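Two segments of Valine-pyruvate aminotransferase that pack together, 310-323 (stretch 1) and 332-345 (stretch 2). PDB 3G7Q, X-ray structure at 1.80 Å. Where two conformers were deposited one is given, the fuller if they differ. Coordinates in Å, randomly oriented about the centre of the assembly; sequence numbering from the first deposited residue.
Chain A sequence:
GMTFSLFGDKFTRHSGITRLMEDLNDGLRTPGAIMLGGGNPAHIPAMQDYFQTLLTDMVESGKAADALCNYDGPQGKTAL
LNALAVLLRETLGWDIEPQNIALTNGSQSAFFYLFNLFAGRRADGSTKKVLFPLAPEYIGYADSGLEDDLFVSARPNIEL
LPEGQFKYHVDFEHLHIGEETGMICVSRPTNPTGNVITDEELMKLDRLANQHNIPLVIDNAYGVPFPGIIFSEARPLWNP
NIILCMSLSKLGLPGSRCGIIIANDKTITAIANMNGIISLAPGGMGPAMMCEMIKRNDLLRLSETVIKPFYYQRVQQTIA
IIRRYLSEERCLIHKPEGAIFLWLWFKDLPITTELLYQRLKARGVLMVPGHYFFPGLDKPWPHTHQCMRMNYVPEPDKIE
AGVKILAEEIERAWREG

Stretch 1 310-323: FYYQRVQQTIAIIR
Stretch 2 (332-345) LIHKPEGAIFLWLW

How are the two backbones laid against each other? Stretch 1 is helical throughout, with phi/psi near -65/-42 and i to i-4 hydrogen bonds such as Val315 N to Tyr311 O (2.8 Å) and Ile322 N to Thr318 O (2.9 Å). Stretch 2 is a hairpin-like chain: strand 332-334, a loop, then strand 341-345 running back beside the first. Leu332 N donates to Trp345 O (2.8 Å), Trp345 N to Leu332 O (2.7 Å) and His334 N to Trp343 O (2.9 Å). The helix runs nearly antiparallel to the first strand (166°, axes 10.9 Å apart at closest) and crosses the second at -31°, with a closest approach of 10.1 Å. In the loop, Gly338 is extended at 172/-175 and Ala339 takes a positive phi, 64/-169, before Ile340 at -118/18. The register pairs Tyr311 with Ile340 (CA to CA 7.3 Å), Val315 with Pro336 (7.6 Å) and Ile319 with Ile333 (8.4 Å).

What holds the helix to the strands? No hydrogen bond crosses the contact, which is made by apolar packing and covers 503 Å² in all. The contributing helix residues are 311, 315, the pair 318 and 319, and the pair 322 and 323, successive groups three or four residues apart, so that they share one side of the helix. Leu342 (m, t) points toward them and lies centrally: its CD1 is 3.6 Å from both Thr318 CG2 and Ile322 CD1, and its CD2 is 3.7 Å from Val315 CG2. Ile322 (m, t) also places CD1 4.1 Å from Leu344 CD2. The branched and aliphatic side chains suit these places because their methyl groups fill the space between helix and strands, and Thr318 (m) offers a methyl while its OG1 bonds back to Arg314 O (2.8 Å).

How does the loop end of the contact close? Tyr311 (m) points toward stretch 2, and its ring meets Ile340 obliquely, CE1 lying 3.4 Å from CG2. The ring carbons supply the apolar contact, while the buried OH is hydrogen-bonded elsewhere in the structure. Ile340 adopts p, t. One turn on, Val315 (p) sets CG2 3.8 Å from Pro336 CB. The compact Pro336 ring, C-gamma endo, also receives Ile319 CD1 at 3.6 Å from its CG. Ile319 (m, t) leaves the helix sideways, but its end comes nearer to stretch 2.

What does Ile333 do at the other end? It points toward the helix as m, t and has the largest covered area of any residue here, 75 Å². Its CD1 lies 4.1 Å from Ile319 CG2, 4.0 Å from Ile322 CG2 and 3.7 Å from Arg323 NH2. Arg323 (m, m, t, chi4 -119°) spreads one face of its guanidinium over that methyl; Leu332 CA lies at the group's edge, 4.3 Å from NH2. Arg323 as a whole is partly exposed, and its NH1 and NH2 are hydrogen-bonded just outside the stretches.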

# COMPACT_ATOMS: atom_id res chain seq x y z
N PHE A 310 14.26 17.34 20.40
CA PHE A 310 13.32 16.62 21.24
C PHE A 310 13.82 15.21 21.52
O PHE A 310 13.86 14.78 22.67
CB PHE A 310 11.93 16.54 20.58
CG PHE A 310 10.95 15.68 21.36
CD1 PHE A 310 10.89 14.31 21.18
CD2 PHE A 310 10.09 16.28 22.26
CE1 PHE A 310 9.96 13.55 21.93
CE2 PHE A 310 9.19 15.53 22.98
CZ PHE A 310 9.14 14.18 22.81
N TYR A 311 14.17 14.46 20.47
CA TYR A 311 14.63 13.10 20.65
C TYR A 311 15.98 13.02 21.34
O TYR A 311 16.24 12.11 22.08
CB TYR A 311 14.68 12.37 19.31
CG TYR A 311 13.31 12.00 18.75
CD1 TYR A 311 12.63 10.90 19.22
CD2 TYR A 311 12.70 12.75 17.74
CE1 TYR A 311 11.42 10.56 18.71
CE2 TYR A 311 11.46 12.41 17.22
CZ TYR A 311 10.81 11.33 17.72
OH TYR A 311 9.58 10.93 17.24
N TYR A 312 16.87 13.96 21.05
CA TYR A 312 18.19 13.96 21.68
C TYR A 312 18.04 14.11 23.20
O TYR A 312 18.65 13.37 23.99
CB TYR A 312 19.04 15.06 21.09
CG TYR A 312 20.44 15.09 21.67
CD1 TYR A 312 21.33 14.04 21.46
CD2 TYR A 312 20.84 16.15 22.44
CE1 TYR A 312 22.62 14.08 21.99
CE2 TYR A 312 22.12 16.18 22.97
CZ TYR A 312 22.99 15.14 22.73
OH TYR A 312 24.26 15.21 23.27
N GLN A 313 17.17 15.00 23.62
CA GLN A 313 16.97 15.16 25.05
C GLN A 313 16.34 13.92 25.67
O GLN A 313 16.70 13.51 26.79
CB GLN A 313 16.03 16.31 25.33
CG GLN A 313 16.02 16.67 26.80
CD GLN A 313 14.75 17.32 27.20
OE1 GLN A 313 14.69 18.54 27.40
NE2 GLN A 313 13.69 16.51 27.33
N ARG A 314 15.38 13.35 24.95
CA ARG A 314 14.67 12.19 25.44
C ARG A 314 15.58 10.95 25.53
O ARG A 314 15.46 10.18 26.48
CB ARG A 314 13.41 11.94 24.59
CG ARG A 314 12.36 11.07 25.25
CD ARG A 314 11.84 11.71 26.58
NE ARG A 314 10.99 12.89 26.40
CZ ARG A 314 9.68 12.85 26.18
NH1 ARG A 314 9.02 11.71 26.10
NH2 ARG A 314 9.00 13.98 26.04
N VAL A 315 16.48 10.76 24.57
CA VAL A 315 17.38 9.63 24.61
C VAL A 315 18.35 9.79 25.79
O VAL A 315 18.63 8.82 26.50
CB VAL A 315 18.12 9.32 23.26
CG1 VAL A 315 19.25 10.27 22.97
CG2 VAL A 315 18.61 7.89 23.28
N GLN A 316 18.84 11.00 26.02
CA GLN A 316 19.75 11.23 27.14
C GLN A 316 19.06 10.98 28.48
O GLN A 316 19.64 10.39 29.41
CB GLN A 316 20.31 12.65 27.07
CG GLN A 316 21.30 12.84 25.93
CD GLN A 316 22.09 14.15 26.09
OE1 GLN A 316 21.50 15.21 26.28
NE2 GLN A 316 23.40 14.05 26.02
N GLN A 317 17.83 11.44 28.60
CA GLN A 317 17.06 11.23 29.82
C GLN A 317 16.82 9.75 30.07
O GLN A 317 16.96 9.27 31.21
CB GLN A 317 15.73 11.98 29.71
CG GLN A 317 15.89 13.49 29.86
CD GLN A 317 14.70 14.30 29.41
OE1 GLN A 317 14.70 15.54 29.51
NE2 GLN A 317 13.69 13.63 28.87
N THR A 318 16.49 9.02 29.02
CA THR A 318 16.23 7.58 29.16
C THR A 318 17.47 6.79 29.56
O THR A 318 17.41 5.88 30.42
CB THR A 318 15.64 7.04 27.84
OG1 THR A 318 14.42 7.76 27.54
CG2 THR A 318 15.37 5.52 27.94
N ILE A 319 18.62 7.14 28.99
CA ILE A 319 19.86 6.48 29.40
C ILE A 319 20.13 6.74 30.87
O ILE A 319 20.56 5.85 31.60
CB ILE A 319 21.04 6.93 28.52
CG1 ILE A 319 20.88 6.33 27.12
CG2 ILE A 319 22.39 6.47 29.14
CD1 ILE A 319 21.91 6.81 26.08
N ALA A 320 19.89 7.97 31.31
CA ALA A 320 20.13 8.31 32.71
C ALA A 320 19.23 7.47 33.64
O ALA A 320 19.68 7.05 34.69
CB ALA A 320 19.91 9.80 32.97
N ILE A 321 17.98 7.23 33.22
CA ILE A 321 17.04 6.39 33.98
C ILE A 321 17.61 4.99 34.05
O ILE A 321 17.73 4.42 35.13
CB ILE A 321 15.61 6.38 33.38
CG1 ILE A 321 14.94 7.75 33.50
CG2 ILE A 321 14.72 5.32 34.06
CD1 ILE A 321 13.61 7.87 32.69
N ILE A 322 18.00 4.45 32.91
CA ILE A 322 18.58 3.11 32.85
C ILE A 322 19.77 2.98 33.80
O ILE A 322 19.86 2.02 34.58
CB ILE A 322 19.02 2.72 31.41
CG1 ILE A 322 17.79 2.56 30.49
CG2 ILE A 322 19.87 1.42 31.41
CD1 ILE A 322 18.16 2.41 29.02
N ARG A 323 20.67 3.95 33.74
CA ARG A 323 21.88 3.89 34.57
C ARG A 323 21.62 4.02 36.08
O ARG A 323 22.48 3.61 36.89
CB ARG A 323 22.88 4.92 34.05
CG ARG A 323 23.47 4.52 32.70
CD ARG A 323 24.48 3.42 32.88
NE ARG A 323 25.03 2.88 31.61
CZ ARG A 323 24.94 1.63 31.17
NH1 ARG A 323 24.32 0.69 31.87
NH2 ARG A 323 25.54 1.33 30.01
N LEU A 332 24.96 -3.13 28.65
CA LEU A 332 25.69 -2.31 27.70
C LEU A 332 24.64 -1.75 26.72
O LEU A 332 23.73 -2.46 26.30
CB LEU A 332 26.78 -3.08 26.98
CG LEU A 332 27.89 -3.63 27.88
CD1 LEU A 332 28.88 -4.50 27.12
CD2 LEU A 332 28.64 -2.48 28.57
N ILE A 333 24.80 -0.49 26.36
CA ILE A 333 23.83 0.22 25.53
C ILE A 333 24.50 0.58 24.23
O ILE A 333 25.56 1.21 24.23
CB ILE A 333 23.35 1.48 26.25
CG1 ILE A 333 22.70 1.14 27.61
CG2 ILE A 333 22.34 2.27 25.38
CD1 ILE A 333 22.36 2.40 28.49
N HIS A 334 23.92 0.22 23.09
CA HIS A 334 24.55 0.62 21.83
C HIS A 334 24.56 2.14 21.80
O HIS A 334 23.59 2.79 22.20
CB HIS A 334 23.81 0.11 20.60
CG HIS A 334 24.61 0.23 19.34
ND1 HIS A 334 24.80 1.44 18.69
CD2 HIS A 334 25.31 -0.69 18.62
CE1 HIS A 334 25.56 1.25 17.62
NE2 HIS A 334 25.90 -0.03 17.56
N LYS A 335 25.68 2.73 21.39
CA LYS A 335 25.74 4.20 21.27
C LYS A 335 24.53 4.71 20.47
O LYS A 335 24.28 4.26 19.38
CB LYS A 335 27.04 4.63 20.62
CG LYS A 335 27.15 6.15 20.60
CD LYS A 335 28.43 6.56 19.94
CE LYS A 335 28.61 8.07 20.14
NZ LYS A 335 29.90 8.50 19.56
N PRO A 336 23.72 5.59 21.06
CA PRO A 336 22.52 6.03 20.38
C PRO A 336 22.83 7.15 19.38
O PRO A 336 22.81 8.32 19.73
CB PRO A 336 21.64 6.52 21.54
CG PRO A 336 22.51 6.97 22.49
CD PRO A 336 23.81 6.16 22.42
N GLU A 337 23.14 6.77 18.15
CA GLU A 337 23.56 7.76 17.14
C GLU A 337 22.40 8.33 16.31
O GLU A 337 22.58 9.33 15.59
CB GLU A 337 24.67 7.17 16.25
CG GLU A 337 25.93 6.83 17.03
CD GLU A 337 27.04 6.34 16.16
OE1 GLU A 337 26.88 5.30 15.50
OE2 GLU A 337 28.09 7.01 16.12
N GLY A 338 21.21 7.76 16.45
CA GLY A 338 20.04 8.22 15.78
C GLY A 338 18.90 7.26 16.01
O GLY A 338 19.04 6.27 16.75
N ALA A 339 17.78 7.54 15.35
CA ALA A 339 16.56 6.79 15.48
C ALA A 339 15.97 6.88 16.91
O ALA A 339 16.38 7.73 17.72
CB ALA A 339 16.69 5.30 14.97
N ILE A 340 14.98 6.04 17.16
CA ILE A 340 14.11 6.19 18.34
C ILE A 340 14.17 5.01 19.31
O ILE A 340 13.27 4.84 20.16
CB ILE A 340 12.63 6.42 17.86
CG1 ILE A 340 12.06 5.21 17.08
CG2 ILE A 340 12.53 7.76 17.05
CD1 ILE A 340 10.53 5.31 16.74
N PHE A 341 15.23 4.21 19.18
CA PHE A 341 15.40 3.01 19.98
C PHE A 341 16.67 3.01 20.81
O PHE A 341 17.62 3.70 20.50
CB PHE A 341 15.50 1.79 19.05
CG PHE A 341 14.38 1.69 18.05
CD1 PHE A 341 13.13 1.22 18.44
CD2 PHE A 341 14.56 2.13 16.76
CE1 PHE A 341 12.08 1.18 17.52
CE2 PHE A 341 13.50 2.09 15.83
CZ PHE A 341 12.29 1.62 16.21
N LEU A 342 16.65 2.20 21.85
CA LEU A 342 17.85 1.82 22.56
C LEU A 342 17.99 0.30 22.41
O LEU A 342 17.02 -0.48 22.55
CB LEU A 342 17.85 2.25 24.02
CG LEU A 342 17.97 3.75 24.27
CD1 LEU A 342 17.78 4.04 25.79
CD2 LEU A 342 19.31 4.30 23.76
N TRP A 343 19.20 -0.11 22.10
CA TRP A 343 19.55 -1.53 21.95
C TRP A 343 20.39 -1.89 23.15
O TRP A 343 21.52 -1.36 23.35
CB TRP A 343 20.31 -1.72 20.65
CG TRP A 343 20.79 -3.09 20.30
CD1 TRP A 343 22.07 -3.54 20.34
CD2 TRP A 343 20.01 -4.15 19.73
NE1 TRP A 343 22.13 -4.81 19.87
CE2 TRP A 343 20.88 -5.21 19.48
CE3 TRP A 343 18.65 -4.30 19.43
CZ2 TRP A 343 20.45 -6.43 18.94
CZ3 TRP A 343 18.22 -5.49 18.87
CH2 TRP A 343 19.12 -6.54 18.63
N LEU A 344 19.84 -2.82 23.94
CA LEU A 344 20.42 -3.23 25.20
C LEU A 344 21.07 -4.59 25.07
O LEU A 344 20.42 -5.54 24.65
CB LEU A 344 19.35 -3.29 26.29
CG LEU A 344 18.45 -2.03 26.40
CD1 LEU A 344 17.38 -2.21 27.51
CD2 LEU A 344 19.26 -0.75 26.57
N TRP A 345 22.35 -4.66 25.45
CA TRP A 345 23.12 -5.89 25.46
C TRP A 345 23.43 -6.26 26.91
O TRP A 345 24.24 -5.60 27.54
CB TRP A 345 24.39 -5.74 24.63
CG TRP A 345 25.35 -6.89 24.68
CD1 TRP A 345 25.06 -8.21 24.94
CD2 TRP A 345 26.75 -6.83 24.37
NE1 TRP A 345 26.22 -8.96 24.87
CE2 TRP A 345 27.26 -8.14 24.52
CE3 TRP A 345 27.62 -5.81 23.99
CZ2 TRP A 345 28.61 -8.44 24.31
CZ3 TRP A 345 28.98 -6.12 23.80
CH2 TRP A 345 29.45 -7.42 23.98